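Local coordinates for C381 turret protein (Sulfolobus turreted icosahedral virus, PDB 4IND) that probably forms, as a pentamer of elongated subunits built from three jelly-roll domains, the turrets that project from the capsid of an archaeal icosahedral virus, at residues 45-50 and 85-90. Numbering follows the deposited sequence.
Sequences ISYLLY and KVYNTN
With CG anti to its backbone N (chi1 177°), Tyr-87 extends its ring from strand 78-88 toward strand 41-49, while Tyr-47 holds CG in the crowded position between its backbone N and carbonyl carbon (chi1 60°), which directs its own ring toward Lys-85. The setting is the first of three jelly rolls, where a β-hairpin made of strands 41-49 and 52-60 packs across the four-stranded sheet containing 78-88. The short strand segments cross nearly orthogonally, at 97°, with axes 8.8 Å apart, and side chains rather than backbone pairing join them. The case illustrates how one aromatic side chain can join two strands that cross. Ile-45, its CG2 anti to the backbone N, brings that methyl obliquely to the Tyr-87 ring, 3.8 Å from CD2; from the same side of the ring plane, but along its CD1/CE1 margin, CB of Tyr-47 comes within 3.7 Å of CE1. The carbonyl O of Ser-46 lies near the phenol end of the ring, 3.6 Å from Tyr-87 OH. Past the ring edge, where Thr-89 CG2 lies in the ring plane, CD1 of Ile-45 meets that same methyl at 3.6 Å. At the last residue of the strand, Asn-88 forms an Asx turn, OD1 accepting from Asn-90 N at 3.0 Å, with the donor above the carbonyl plane. At the Lys-85 end the contact becomes polar and lies against a neighbouring subunit. Lys-85 NZ forms salt bridges with Glu-115, Glu-117 and Asp-72 of the second subunit, which accepts a hydrogen bond from Tyr-47 OH; these carboxylates would be expected to keep the lysine charged. Bent at chi3 and chi4, the lysine chain crosses the phenol tip at about a right angle, its CD 3.6 Å from Tyr-47 OH.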
ATOM      1  N   ILE A  45      36.980   9.581 -25.403  1.00 33.74           N
ATOM      2  CA  ILE A  45      35.729   9.573 -26.154  1.00 34.93           C
ATOM      3  C   ILE A  45      35.075  10.957 -26.028  1.00 35.07           C
ATOM      4  O   ILE A  45      34.966  11.504 -24.934  1.00 33.69           O
ATOM      5  CB  ILE A  45      34.755   8.511 -25.552  1.00 38.14           C
ATOM      6  CG1 ILE A  45      35.289   7.094 -25.785  1.00 41.60           C
ATOM      7  CG2 ILE A  45      33.334   8.682 -26.075  1.00 32.06           C
ATOM      8  CD1 ILE A  45      35.684   6.806 -27.205  1.00 34.75           C
ATOM      9  N   SER A  46      34.614  11.511 -27.142  1.00 32.02           N
ATOM     10  CA  SER A  46      33.960  12.809 -27.121  1.00 32.08           C
ATOM     11  C   SER A  46      32.631  12.742 -27.867  1.00 34.40           C
ATOM     12  O   SER A  46      32.544  12.149 -28.939  1.00 31.34           O
ATOM     13  CB  SER A  46      34.842  13.851 -27.820  1.00 39.13           C
ATOM     14  OG  SER A  46      36.123  13.929 -27.231  1.00 58.28           O
ATOM     15  N   TYR A  47      31.598  13.372 -27.323  1.00 31.14           N
ATOM     16  CA  TYR A  47      30.347  13.491 -28.075  1.00 32.17           C
ATOM     17  C   TYR A  47      29.577  14.725 -27.647  1.00 32.36           C
ATOM     18  O   TYR A  47      29.839  15.286 -26.591  1.00 28.82           O
ATOM     19  CB  TYR A  47      29.480  12.221 -27.953  1.00 30.90           C
ATOM     20  CG  TYR A  47      29.036  11.834 -26.544  1.00 33.49           C
ATOM     21  CD1 TYR A  47      27.787  12.206 -26.054  1.00 31.18           C
ATOM     22  CD2 TYR A  47      29.843  11.062 -25.727  1.00 32.66           C
ATOM     23  CE1 TYR A  47      27.364  11.825 -24.777  1.00 30.53           C
ATOM     24  CE2 TYR A  47      29.437  10.692 -24.442  1.00 32.93           C
ATOM     25  CZ  TYR A  47      28.201  11.075 -23.978  1.00 34.79           C
ATOM     26  OH  TYR A  47      27.809  10.699 -22.705  1.00 36.29           O
ATOM     27  N   LEU A  48      28.635  15.147 -28.490  1.00 33.13           N
ATOM     28  CA  LEU A  48      27.938  16.424 -28.304  1.00 34.58           C
ATOM     29  C   LEU A  48      26.668  16.323 -27.452  1.00 34.41           C
ATOM     30  O   LEU A  48      25.839  15.426 -27.653  1.00 32.82           O
ATOM     31  CB  LEU A  48      27.558  17.009 -29.658  1.00 39.06           C
ATOM     32  CG  LEU A  48      28.685  17.595 -30.490  1.00 41.90           C
ATOM     33  CD1 LEU A  48      28.142  18.044 -31.825  1.00 46.98           C
ATOM     34  CD2 LEU A  48      29.301  18.750 -29.749  1.00 39.77           C
ATOM     35  N   LEU A  49      26.533  17.257 -26.516  1.00 31.36           N
ATOM     36  CA  LEU A  49      25.340  17.400 -25.681  1.00 32.46           C
ATOM     37  C   LEU A  49      24.965  18.875 -25.691  1.00 30.13           C
ATOM     38  O   LEU A  49      25.687  19.717 -25.140  1.00 32.62           O
ATOM     39  CB  LEU A  49      25.603  16.933 -24.244  1.00 29.95           C
ATOM     40  CG  LEU A  49      25.858  15.441 -24.034  1.00 29.66           C
ATOM     41  CD1 LEU A  49      26.139  15.119 -22.563  1.00 26.29           C
ATOM     42  CD2 LEU A  49      24.693  14.602 -24.568  1.00 31.50           C
ATOM     43  N   TYR A  50      23.846  19.193 -26.336  1.00 34.95           N
ATOM     44  CA  TYR A  50      23.412  20.584 -26.475  1.00 37.18           C
ATOM     45  C   TYR A  50      24.550  21.501 -26.956  1.00 36.45           C
ATOM     46  O   TYR A  50      24.738  22.601 -26.440  1.00 34.06           O
ATOM     47  CB  TYR A  50      22.819  21.092 -25.153  1.00 36.69           C
ATOM     48  CG  TYR A  50      21.596  20.319 -24.674  1.00 40.22           C
ATOM     49  CD1 TYR A  50      20.337  20.536 -25.231  1.00 46.59           C
ATOM     50  CD2 TYR A  50      21.704  19.388 -23.663  1.00 41.25           C
ATOM     51  CE1 TYR A  50      19.223  19.837 -24.791  1.00 42.07           C
ATOM     52  CE2 TYR A  50      20.601  18.682 -23.218  1.00 42.09           C
ATOM     53  CZ  TYR A  50      19.362  18.906 -23.776  1.00 44.64           C
ATOM     54  OH  TYR A  50      18.270  18.169 -23.296  1.00 44.05           O
ATOM     55  N   LYS A  85      25.199   2.652 -21.583  1.00 19.70           N
ATOM     56  CA  LYS A  85      25.521   3.838 -22.377  1.00 21.38           C
ATOM     57  C   LYS A  85      26.743   3.520 -23.203  1.00 24.15           C
ATOM     58  O   LYS A  85      27.808   3.179 -22.665  1.00 25.42           O
ATOM     59  CB  LYS A  85      25.811   5.072 -21.509  1.00 20.68           C
ATOM     60  CG  LYS A  85      26.004   6.333 -22.370  1.00 28.36           C
ATOM     61  CD  LYS A  85      26.396   7.583 -21.544  1.00 31.81           C
ATOM     62  CE  LYS A  85      25.234   8.083 -20.705  1.00 31.14           C
ATOM     63  NZ  LYS A  85      24.101   8.534 -21.542  1.00 37.79           N
ATOM     64  N   VAL A  86      26.611   3.608 -24.517  1.00 21.88           N
ATOM     65  CA  VAL A  86      27.769   3.286 -25.371  1.00 24.35           C
ATOM     66  C   VAL A  86      28.015   4.400 -26.374  1.00 27.70           C
ATOM     67  O   VAL A  86      27.169   5.276 -26.572  1.00 27.88           O
ATOM     68  CB  VAL A  86      27.594   1.948 -26.139  1.00 26.51           C
ATOM     69  CG1 VAL A  86      27.373   0.787 -25.187  1.00 23.57           C
ATOM     70  CG2 VAL A  86      26.442   2.061 -27.132  1.00 27.88           C
ATOM     71  N   TYR A  87      29.180   4.367 -27.012  1.00 25.13           N
ATOM     72  CA  TYR A  87      29.503   5.304 -28.064  1.00 24.80           C
ATOM     73  C   TYR A  87      30.197   4.542 -29.196  1.00 27.07           C
ATOM     74  O   TYR A  87      31.185   3.822 -28.980  1.00 28.10           O
ATOM     75  CB  TYR A  87      30.402   6.450 -27.562  1.00 26.92           C
ATOM     76  CG  TYR A  87      30.803   7.394 -28.678  1.00 22.91           C
ATOM     77  CD1 TYR A  87      29.973   8.432 -29.056  1.00 23.63           C
ATOM     78  CD2 TYR A  87      32.012   7.238 -29.364  1.00 31.34           C
ATOM     79  CE1 TYR A  87      30.324   9.300 -30.072  1.00 31.91           C
ATOM     80  CE2 TYR A  87      32.381   8.108 -30.395  1.00 37.11           C
ATOM     81  CZ  TYR A  87      31.521   9.132 -30.748  1.00 30.96           C
ATOM     82  OH  TYR A  87      31.846  10.010 -31.769  1.00 32.19           O
ATOM     83  N   ASN A  88      29.661   4.675 -30.399  1.00 28.56           N
ATOM     84  CA  ASN A  88      30.181   3.938 -31.536  1.00 29.59           C
ATOM     85  C   ASN A  88      31.299   4.750 -32.179  1.00 28.50           C
ATOM     86  O   ASN A  88      31.048   5.765 -32.830  1.00 34.54           O
ATOM     87  CB  ASN A  88      29.064   3.677 -32.550  1.00 33.75           C
ATOM     88  CG  ASN A  88      29.560   2.908 -33.774  1.00 38.64           C
ATOM     89  OD1 ASN A  88      30.688   2.397 -33.785  1.00 28.15           O
ATOM     90  ND2 ASN A  88      28.725   2.814 -34.801  1.00 32.31           N
ATOM     91  N   THR A  89      32.543   4.333 -31.959  1.00 28.53           N
ATOM     92  CA  THR A  89      33.687   5.072 -32.479  1.00 32.66           C
ATOM     93  C   THR A  89      33.925   4.791 -33.945  1.00 31.86           C
ATOM     94  O   THR A  89      34.732   5.458 -34.561  1.00 31.07           O
ATOM     95  CB  THR A  89      35.005   4.759 -31.722  1.00 28.53           C
ATOM     96  OG1 THR A  89      35.375   3.405 -31.972  1.00 28.97           O
ATOM     97  CG2 THR A  89      34.851   4.957 -30.210  1.00 30.59           C
ATOM     98  N   ASN A  90      33.256   3.776 -34.491  1.00 31.91           N
ATOM     99  CA  ASN A  90      33.391   3.431 -35.906  1.00 29.61           C
ATOM    100  C   ASN A  90      32.712   4.451 -36.835  1.00 34.37           C
ATOM    101  O   ASN A  90      31.738   5.094 -36.460  1.00 36.71           O
ATOM    102  CB  ASN A  90      32.757   2.047 -36.185  1.00 32.61           C
ATOM    103  CG  ASN A  90      33.337   0.940 -35.312  1.00 36.95           C
ATOM    104  OD1 ASN A  90      32.915   0.611 -34.387  1.00 38.66           O
ATOM    105  ND2 ASN A  90      34.262   0.450 -35.659  1.00 31.53           N
TER